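Local coordinates for protein histone-lysine N-methyltransferase SETMAR (Homo sapiens, PDB 3F2K) that methylates histone H3 and acts in DNA double-strand break repair, its mariner transposase domain, described here, binding DNA and retaining some nuclease activity, at residues 33-38 against 76-81; 126-131 against 161-166. All blocks are in the same frame, centred on the assembly; numbering follows the deposited sequence. Where two conformers were deposited one is given.

Contact 1 of 2, residues 33-38 against 76-81; sequences RIVTCD and TIWWSA. With MG (magnesium ion), chain D.
Two tryptophans in succession, Trp78 and Trp79, send their indoles to opposite faces of the sheet, and each ring is met by a residue of strand 34-38, which runs antiparallel. On one face the Cys37 side chain lies over the six-membered ring of Trp78. In one of two conformers Cys37 SG is 4.1 Å from that ring's centroid, a sulfur-aromatic contact, and Cys37 CB sits over the same face, 4.0 Å from the centroid. Chi1 of 70° places SG between the backbone N and the carbonyl carbon, which keeps it above the ring. On the other face Thr36 and Trp79 run side by side. Methyl CG2 of Thr36 makes a CH-pi contact 3.7 Å from the centroid of the five-membered ring. Thr36 OG1 is anti to the backbone N (chi1 -160°) and hydrogen-bonded to Leu128 O.

The backbones of Thr36 and Trp79 form a hydrogen-bonded pair. Thr36 N reaches Trp79 O at 2.8 Å, and Trp79 N reaches Thr36 O at 3.0 Å. The pairing loosens toward Asp38, where Asp38 N to Ile77 O is a weak 3.5 Å bond. Asp38 OD1 binds magnesium at 2.2 Å, while OD2 is hydrogen-bonded to Asn165 ND2.

Strand 34-43 lies between strands 72-80 and 126-128 in the RNase H-like core. Helix 98-115 packs on the face of Val35, Cys37 and Trp78. Helix 163-176 packs on the face of Thr36 and Trp79.

Contact 2 of 2, residues 126-131 against 161-166; sequences ILLHDN and LLPTNY. With MG (magnesium ion), chain D.
Asp130 extends from the loop after strand 126-128 to the magnesium ion. Its CB points toward 161-166 and lies 3.8 Å from Leu162 CD2. Chi1 of 68° puts Asp130 CG between the backbone N and the carbonyl carbon, and CG is 4.0 Å from Leu162 CD2. At the tip the two oxygens divide the work. OD2 binds magnesium at 2.0 Å and also touches the Leu162 CD2 methyl at 3.5 Å. Water 4, itself a metal ligand, donates a 2.7 Å hydrogen bond to Asp130 OD1, which also accepts one from Ala132 N.

Leu162 crosses the aspartate obliquely. Its CG is anti to the backbone N (chi1 -171°). The CD1 branch of Leu162 rests against the backbone, 4.0 Å from His129 C. Leu162 is also the N-cap residue of helix 163-176, and its O accepts a bond from Tyr166 N. Deeper in, Leu128 crosses Pro163 at about a right angle, with Leu128 CD2 3.7 Å from Pro163 CD. Leu210 of helix 202-219 packs on both of these side chains.

The segments thus meet through apolar contacts, while the polar end of Asp130 is taken up by metal, water and its own loop. Metal binding through OD2 is consistent with a deprotonated, negatively charged Asp130.

Contact 1 and contact 2 each supply one aspartate to the same magnesium ion, and their centres are 8 Å apart. Asp38 OD1 and Asp130 OD2 share the metal with four waters, giving six ligands. Neighbouring strands 34-43 and 126-128 bring the two carboxylates together, as in other RNase H-like nucleases. Two probable hydrogen bonds join the contacts beneath the site. Thr36 OG1 lies 2.7 Å from Leu128 O, and Trp79 NE1 lies 2.8 Å from Thr164 OG1. The Asn165 bond to Asp38 OD2 is consistent with a second-shell role for the start of helix 163-176. Asn165 probably occupies the third acidic position of the mariner DDD site, where Asn replaces Asp and transposase activity is lost.

Contact 1 of 2, residues 33-38 against 76-81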
ATOM      1  N   ARG A  33      -3.415  10.493   8.531  1.00 19.10           N
ATOM      2  CA  ARG A  33      -3.651  11.074   7.197  1.00 19.00           C
ATOM      3  C   ARG A  33      -3.084  10.166   6.100  1.00 18.23           C
ATOM      4  O   ARG A  33      -3.361  10.371   4.920  1.00 16.44           O
ATOM      5  CB  ARG A  33      -3.044  12.489   7.096  1.00 20.02           C
ATOM      6  CG  ARG A  33      -3.552  13.488   8.214  1.00 22.62           C
ATOM      7  CD  ARG A  33      -2.555  14.693   8.369  1.00 21.83           C
ATOM      8  NE  ARG A  33      -2.305  15.316   7.086  1.00 22.58           N
ATOM      9  CZ  ARG A  33      -1.302  16.104   6.846  1.00 21.69           C
ATOM     10  NH1 ARG A  33      -0.445  16.394   7.819  1.00 26.05           N
ATOM     11  NH2 ARG A  33      -1.146  16.638   5.627  1.00 29.06           N
ATOM     12  N   ILE A  34      -2.415   9.085   6.488  1.00 16.39           N
ATOM     13  CA  ILE A  34      -1.830   8.204   5.426  1.00 16.11           C
ATOM     14  C   ILE A  34      -2.859   7.395   4.678  1.00 15.13           C
ATOM     15  O   ILE A  34      -3.739   6.787   5.304  1.00 17.17           O
ATOM     16  CB  ILE A  34      -0.748   7.231   5.998  1.00 16.75           C
ATOM     17  CG1 ILE A  34       0.495   8.009   6.381  1.00 14.82           C
ATOM     18  CG2 ILE A  34      -0.294   6.191   4.849  1.00 15.95           C
ATOM     19  CD1 ILE A  34       1.529   7.231   7.208  1.00 17.35           C
ATOM     20  N   VAL A  35      -2.765   7.427   3.351  1.00 13.69           N
ATOM     21  CA  VAL A  35      -3.404   6.484   2.450  1.00 13.29           C
ATOM     22  C   VAL A  35      -2.214   5.669   1.874  1.00 11.43           C
ATOM     23  O   VAL A  35      -1.228   6.244   1.515  1.00 14.04           O
ATOM     24  CB  VAL A  35      -4.112   7.206   1.284  1.00 14.14           C
ATOM     25  CG1 VAL A  35      -4.593   6.194   0.291  1.00 14.64           C
ATOM     26  CG2 VAL A  35      -5.413   7.936   1.862  1.00 15.32           C
ATOM     27  N   THR A  36      -2.362   4.366   1.785  1.00 13.86           N
ATOM     28  CA  THR A  36      -1.298   3.563   1.287  1.00 15.45           C
ATOM     29  C   THR A  36      -1.780   2.469   0.340  1.00 14.65           C
ATOM     30  O   THR A  36      -2.965   1.988   0.417  1.00 15.04           O
ATOM     31  CB  THR A  36      -0.470   2.974   2.503  1.00 13.62           C
ATOM     32  OG1 THR A  36       0.836   2.565   2.065  1.00 14.42           O
ATOM     33  CG2 THR A  36      -1.198   1.849   3.243  1.00 13.13           C
ATOM     34  N   CYS A  37      -0.858   1.964  -0.474  0.50 14.57           N
ATOM     35  CA  CYS A  37      -1.268   0.978  -1.471  0.50 14.78           C
ATOM     36  C   CYS A  37      -0.106   0.138  -1.891  0.50 15.24           C
ATOM     37  O   CYS A  37       1.032   0.459  -1.549  0.50 15.66           O
ATOM     38  CB  CYS A  37      -1.816   1.699  -2.699  0.50 15.45           C
ATOM     39  SG  CYS A  37      -0.584   2.578  -3.648  0.50 12.73           S
ATOM     40  N   ASP A  38      -0.431  -0.901  -2.660  1.00 16.13           N
ATOM     41  CA  ASP A  38       0.538  -1.720  -3.349  1.00 17.29           C
ATOM     42  C   ASP A  38      -0.215  -2.625  -4.306  1.00 17.96           C
ATOM     43  O   ASP A  38      -1.432  -2.911  -4.161  1.00 17.91           O
ATOM     44  CB  ASP A  38       1.410  -2.569  -2.368  1.00 16.38           C
ATOM     45  CG  ASP A  38       2.759  -3.011  -3.006  1.00 19.76           C
ATOM     46  OD1 ASP A  38       3.163  -2.371  -4.011  1.00 14.16           O
ATOM     47  OD2 ASP A  38       3.364  -3.955  -2.481  1.00 17.72           O
ATOM     48  N   THR A  76      -4.746  -4.207  -6.771  1.00 18.90           N
ATOM     49  CA  THR A  76      -4.206  -3.013  -6.154  1.00 18.55           C
ATOM     50  C   THR A  76      -5.247  -2.717  -5.042  1.00 18.55           C
ATOM     51  O   THR A  76      -6.475  -2.769  -5.252  1.00 20.45           O
ATOM     52  CB  THR A  76      -4.044  -1.846  -7.163  1.00 19.41           C
ATOM     53  OG1 THR A  76      -3.285  -2.302  -8.309  1.00 19.28           O
ATOM     54  CG2 THR A  76      -3.323  -0.661  -6.483  1.00 18.78           C
ATOM     55  N   ILE A  77      -4.733  -2.521  -3.849  1.00 18.95           N
ATOM     56  CA  ILE A  77      -5.547  -2.167  -2.689  1.00 17.55           C
ATOM     57  C   ILE A  77      -5.052  -0.852  -2.098  1.00 16.59           C
ATOM     58  O   ILE A  77      -3.834  -0.604  -1.946  1.00 16.00           O
ATOM     59  CB  ILE A  77      -5.574  -3.297  -1.613  1.00 18.99           C
ATOM     60  CG1 ILE A  77      -6.570  -2.927  -0.477  1.00 18.39           C
ATOM     61  CG2 ILE A  77      -4.189  -3.592  -1.095  1.00 22.58           C
ATOM     62  CD1 ILE A  77      -6.754  -4.005   0.601  1.00 20.27           C
ATOM     63  N   TRP A  78      -6.010  -0.011  -1.745  1.00 15.94           N
ATOM     64  CA  TRP A  78      -5.787   1.262  -1.182  1.00 15.68           C
ATOM     65  C   TRP A  78      -6.515   1.327   0.161  1.00 15.35           C
ATOM     66  O   TRP A  78      -7.706   1.048   0.249  1.00 16.15           O
ATOM     67  CB  TRP A  78      -6.421   2.363  -2.090  1.00 18.42           C
ATOM     68  CG  TRP A  78      -5.970   2.333  -3.560  1.00 18.97           C
ATOM     69  CD1 TRP A  78      -6.381   1.465  -4.541  1.00 20.05           C
ATOM     70  CD2 TRP A  78      -5.076   3.215  -4.154  1.00 19.90           C
ATOM     71  NE1 TRP A  78      -5.805   1.770  -5.721  1.00 21.72           N
ATOM     72  CE2 TRP A  78      -4.967   2.838  -5.509  1.00 20.25           C
ATOM     73  CE3 TRP A  78      -4.312   4.304  -3.667  1.00 17.17           C
ATOM     74  CZ2 TRP A  78      -4.118   3.484  -6.388  1.00 22.75           C
ATOM     75  CZ3 TRP A  78      -3.474   4.929  -4.523  1.00 20.46           C
ATOM     76  CH2 TRP A  78      -3.410   4.551  -5.890  1.00 23.35           C
ATOM     77  N   TRP A  79      -5.836   1.866   1.163  1.00 13.81           N
ATOM     78  CA  TRP A  79      -6.406   1.888   2.528  1.00 15.56           C
ATOM     79  C   TRP A  79      -5.702   2.863   3.474  1.00 15.16           C
ATOM     80  O   TRP A  79      -4.576   3.330   3.228  1.00 15.96           O
ATOM     81  CB  TRP A  79      -6.364   0.469   3.111  1.00 15.24           C
ATOM     82  CG  TRP A  79      -5.003  -0.125   3.106  1.00 14.86           C
ATOM     83  CD1 TRP A  79      -4.318  -0.657   2.044  1.00 13.85           C
ATOM     84  CD2 TRP A  79      -4.175  -0.299   4.264  1.00 15.09           C
ATOM     85  NE1 TRP A  79      -3.113  -1.186   2.475  1.00 14.01           N
ATOM     86  CE2 TRP A  79      -3.003  -0.988   3.838  1.00 16.80           C
ATOM     87  CE3 TRP A  79      -4.344   0.013   5.618  1.00 17.73           C
ATOM     88  CZ2 TRP A  79      -1.933  -1.311   4.730  1.00 18.98           C
ATOM     89  CZ3 TRP A  79      -3.309  -0.334   6.547  1.00 14.29           C
ATOM     90  CH2 TRP A  79      -2.093  -0.978   6.068  1.00 15.90           C
ATOM     91  N   SER A  80      -6.380   3.181   4.583  1.00 15.87           N
ATOM     92  CA  SER A  80      -5.779   3.970   5.643  1.00 15.73           C
ATOM     93  C   SER A  80      -6.031   3.266   7.012  1.00 14.00           C
ATOM     94  O   SER A  80      -6.716   2.216   7.085  1.00 15.77           O
ATOM     95  CB  SER A  80      -6.438   5.327   5.653  1.00 16.93           C
ATOM     96  OG  SER A  80      -7.798   5.103   5.992  1.00 18.18           O
ATOM     97  N   ALA A  81      -5.574   3.906   8.077  1.00 15.24           N
ATOM     98  CA  ALA A  81      -5.814   3.369   9.415  1.00 15.81           C
ATOM     99  C   ALA A  81      -7.319   3.269   9.690  1.00 16.60           C
ATOM    100  O   ALA A  81      -7.730   2.453  10.534  1.00 18.17           O
ATOM    101  CB  ALA A  81      -5.153   4.249  10.499  1.00 16.87           C
TER
HETATM  102 MG    MG D 227       4.987  -2.748  -5.173  1.00 20.28          MG
HETATM  103  O   HOH W   1      -3.939   6.438   8.052  1.00 14.37           O
HETATM  104  O   HOH W   2       5.742  -3.949  -3.485  1.00 20.19           O
HETATM  105  O   HOH W   3       6.736  -3.137  -6.376  1.00 17.82           O
HETATM  106  O   HOH W   4       4.282  -1.463  -6.760  1.00 18.58           O
HETATM  107  O   HOH W   5       3.998  -4.300  -6.048  1.00 20.19           O

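Contact 2 of 2, residues 126-131 against 161-166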
ATOM      1  N   ILE A 126      -1.954  11.865   2.679  1.00 16.26           N
ATOM      2  CA  ILE A 126      -0.534  11.681   2.384  1.00 16.95           C
ATOM      3  C   ILE A 126      -0.406  10.284   1.802  1.00 16.06           C
ATOM      4  O   ILE A 126      -0.824   9.327   2.409  1.00 16.58           O
ATOM      5  CB  ILE A 126       0.332  11.754   3.712  1.00 18.57           C
ATOM      6  CG1 ILE A 126       0.185  13.129   4.403  1.00 17.04           C
ATOM      7  CG2 ILE A 126       1.844  11.428   3.372  1.00 16.10           C
ATOM      8  CD1 ILE A 126       0.848  13.148   5.823  1.00 17.61           C
ATOM      9  N   LEU A 127       0.077  10.158   0.570  1.00 14.89           N
ATOM     10  CA  LEU A 127       0.096   8.826  -0.037  1.00 12.51           C
ATOM     11  C   LEU A 127       1.459   8.183   0.227  1.00 12.60           C
ATOM     12  O   LEU A 127       2.521   8.838   0.031  1.00 14.48           O
ATOM     13  CB  LEU A 127      -0.172   8.938  -1.553  1.00 12.34           C
ATOM     14  CG  LEU A 127      -0.087   7.619  -2.270  1.00 12.73           C
ATOM     15  CD1 LEU A 127      -1.174   6.596  -1.769  1.00 16.43           C
ATOM     16  CD2 LEU A 127      -0.282   7.898  -3.762  1.00 16.29           C
ATOM     17  N   LEU A 128       1.424   6.914   0.693  1.00 12.25           N
ATOM     18  CA  LEU A 128       2.652   6.100   0.855  1.00 14.78           C
ATOM     19  C   LEU A 128       2.548   4.963  -0.144  1.00 12.70           C
ATOM     20  O   LEU A 128       1.699   4.088  -0.045  1.00 13.22           O
ATOM     21  CB  LEU A 128       2.622   5.496   2.265  1.00 15.56           C
ATOM     22  CG  LEU A 128       3.781   4.570   2.711  1.00 16.71           C
ATOM     23  CD1 LEU A 128       5.064   4.948   2.175  1.00 21.84           C
ATOM     24  CD2 LEU A 128       3.640   4.420   4.325  1.00 16.62           C
ATOM     25  N   HIS A 129       3.439   5.004  -1.123  1.00 13.88           N
ATOM     26  CA  HIS A 129       3.481   3.996  -2.133  1.00 12.87           C
ATOM     27  C   HIS A 129       4.939   3.836  -2.616  1.00 13.02           C
ATOM     28  O   HIS A 129       5.774   4.707  -2.414  1.00 13.81           O
ATOM     29  CB  HIS A 129       2.462   4.265  -3.302  1.00 14.18           C
ATOM     30  CG  HIS A 129       2.716   5.447  -4.197  1.00 12.09           C
ATOM     31  ND1 HIS A 129       3.611   6.481  -3.964  1.00 19.74           N
ATOM     32  CD2 HIS A 129       2.071   5.787  -5.348  1.00 10.51           C
ATOM     33  CE1 HIS A 129       3.521   7.370  -4.943  1.00 14.55           C
ATOM     34  NE2 HIS A 129       2.610   6.961  -5.798  1.00 16.60           N
ATOM     35  N   ASP A 130       5.202   2.716  -3.261  1.00 15.94           N
ATOM     36  CA  ASP A 130       6.581   2.394  -3.639  1.00 17.24           C
ATOM     37  C   ASP A 130       6.943   3.054  -4.972  1.00 18.82           C
ATOM     38  O   ASP A 130       6.130   3.796  -5.557  1.00 19.13           O
ATOM     39  CB  ASP A 130       6.851   0.866  -3.553  1.00 18.28           C
ATOM     40  CG  ASP A 130       6.090   0.045  -4.583  1.00 17.91           C
ATOM     41  OD1 ASP A 130       5.694   0.570  -5.657  1.00 16.82           O
ATOM     42  OD2 ASP A 130       5.928  -1.195  -4.343  1.00 18.95           O
ATOM     43  N   ASN A 131       8.174   2.855  -5.418  1.00 16.97           N
ATOM     44  CA  ASN A 131       8.627   3.572  -6.604  1.00 20.04           C
ATOM     45  C   ASN A 131       8.407   2.862  -7.933  1.00 18.79           C
ATOM     46  O   ASN A 131       9.154   3.118  -8.897  1.00 19.51           O
ATOM     47  CB  ASN A 131      10.091   3.919  -6.402  1.00 21.06           C
ATOM     48  CG  ASN A 131      11.009   2.712  -6.596  1.00 26.79           C
ATOM     49  OD1 ASN A 131      10.558   1.562  -6.825  1.00 32.32           O
ATOM     50  ND2 ASN A 131      12.302   2.974  -6.576  1.00 29.66           N
ATOM     51  N   LEU A 161       8.821  -1.707   4.803  1.00 15.97           N
ATOM     52  CA  LEU A 161       8.386  -0.363   5.249  1.00 16.13           C
ATOM     53  C   LEU A 161       7.097   0.072   4.500  1.00 16.03           C
ATOM     54  O   LEU A 161       6.643   1.201   4.652  1.00 16.12           O
ATOM     55  CB  LEU A 161       9.481   0.678   5.068  1.00 16.50           C
ATOM     56  CG  LEU A 161      10.771   0.384   5.882  1.00 18.53           C
ATOM     57  CD1 LEU A 161      11.794   1.544   5.584  1.00 17.58           C
ATOM     58  CD2 LEU A 161      10.546   0.173   7.389  1.00 22.40           C
ATOM     59  N   LEU A 162       6.500  -0.855   3.758  1.00 15.41           N
ATOM     60  CA  LEU A 162       5.356  -0.546   2.880  1.00 16.31           C
ATOM     61  C   LEU A 162       4.194  -1.320   3.515  1.00 14.89           C
ATOM     62  O   LEU A 162       4.153  -2.515   3.400  1.00 18.14           O
ATOM     63  CB  LEU A 162       5.678  -1.076   1.449  1.00 17.48           C
ATOM     64  CG  LEU A 162       4.760  -0.696   0.309  1.00 18.81           C
ATOM     65  CD1 LEU A 162       4.695   0.851   0.080  1.00 18.99           C
ATOM     66  CD2 LEU A 162       5.212  -1.457  -0.975  1.00 18.18           C
ATOM     67  N   PRO A 163       3.286  -0.665   4.230  1.00 15.13           N
ATOM     68  CA  PRO A 163       2.292  -1.458   4.965  1.00 16.84           C
ATOM     69  C   PRO A 163       1.385  -2.413   4.172  1.00 15.51           C
ATOM     70  O   PRO A 163       0.947  -3.424   4.735  1.00 16.28           O
ATOM     71  CB  PRO A 163       1.466  -0.410   5.761  1.00 15.57           C
ATOM     72  CG  PRO A 163       2.438   0.819   5.853  1.00 18.02           C
ATOM     73  CD  PRO A 163       3.161   0.803   4.480  1.00 15.99           C
ATOM     74  N   THR A 164       1.068  -2.111   2.903  1.00 14.29           N
ATOM     75  CA  THR A 164       0.225  -3.020   2.192  1.00 15.80           C
ATOM     76  C   THR A 164       0.961  -4.351   2.075  1.00 17.46           C
ATOM     77  O   THR A 164       0.359  -5.416   2.153  1.00 14.60           O
ATOM     78  CB  THR A 164      -0.141  -2.504   0.807  1.00 14.55           C
ATOM     79  OG1 THR A 164      -0.714  -1.197   0.978  1.00 17.20           O
ATOM     80  CG2 THR A 164      -1.142  -3.452   0.100  1.00 14.21           C
ATOM     81  N   ASN A 165       2.272  -4.254   1.904  1.00 15.32           N
ATOM     82  CA  ASN A 165       3.057  -5.465   1.722  1.00 16.71           C
ATOM     83  C   ASN A 165       3.299  -6.220   3.060  1.00 16.76           C
ATOM     84  O   ASN A 165       2.967  -7.414   3.158  1.00 17.54           O
ATOM     85  CB  ASN A 165       4.359  -5.076   1.027  1.00 14.73           C
ATOM     86  CG  ASN A 165       4.931  -6.216   0.301  1.00 20.39           C
ATOM     87  OD1 ASN A 165       5.617  -7.021   0.893  1.00 25.33           O
ATOM     88  ND2 ASN A 165       4.629  -6.305  -0.986  1.00 26.93           N
ATOM     89  N   TYR A 166       3.812  -5.540   4.082  1.00 18.22           N
ATOM     90  CA  TYR A 166       4.156  -6.236   5.340  1.00 17.23           C
ATOM     91  C   TYR A 166       2.936  -6.637   6.210  1.00 18.20           C
ATOM     92  O   TYR A 166       3.007  -7.575   7.006  1.00 18.42           O
ATOM     93  CB  TYR A 166       5.192  -5.501   6.165  1.00 17.15           C
ATOM     94  CG  TYR A 166       4.761  -4.204   6.836  1.00 16.50           C
ATOM     95  CD1 TYR A 166       3.773  -4.203   7.887  1.00 16.80           C
ATOM     96  CD2 TYR A 166       5.311  -2.983   6.446  1.00 16.36           C
ATOM     97  CE1 TYR A 166       3.438  -3.012   8.541  1.00 17.14           C
ATOM     98  CE2 TYR A 166       4.989  -1.801   7.078  1.00 16.88           C
ATOM     99  CZ  TYR A 166       4.026  -1.813   8.085  1.00 15.38           C
ATOM    100  OH  TYR A 166       3.732  -0.607   8.639  1.00 17.83           O
TER
HETATM  101 MG    MG D 227       4.987  -2.748  -5.173  1.00 20.28          MG
HETATM  102  O   HOH W   4       4.282  -1.463  -6.760  1.00 18.58           O
HETATM  103  O   HOH W   3       6.736  -3.137  -6.376  1.00 17.82           O
HETATM  104  O   HOH W   5       3.998  -4.300  -6.048  1.00 20.19           O
HETATM  105  O   HOH W   2       5.742  -3.949  -3.485  1.00 20.19           O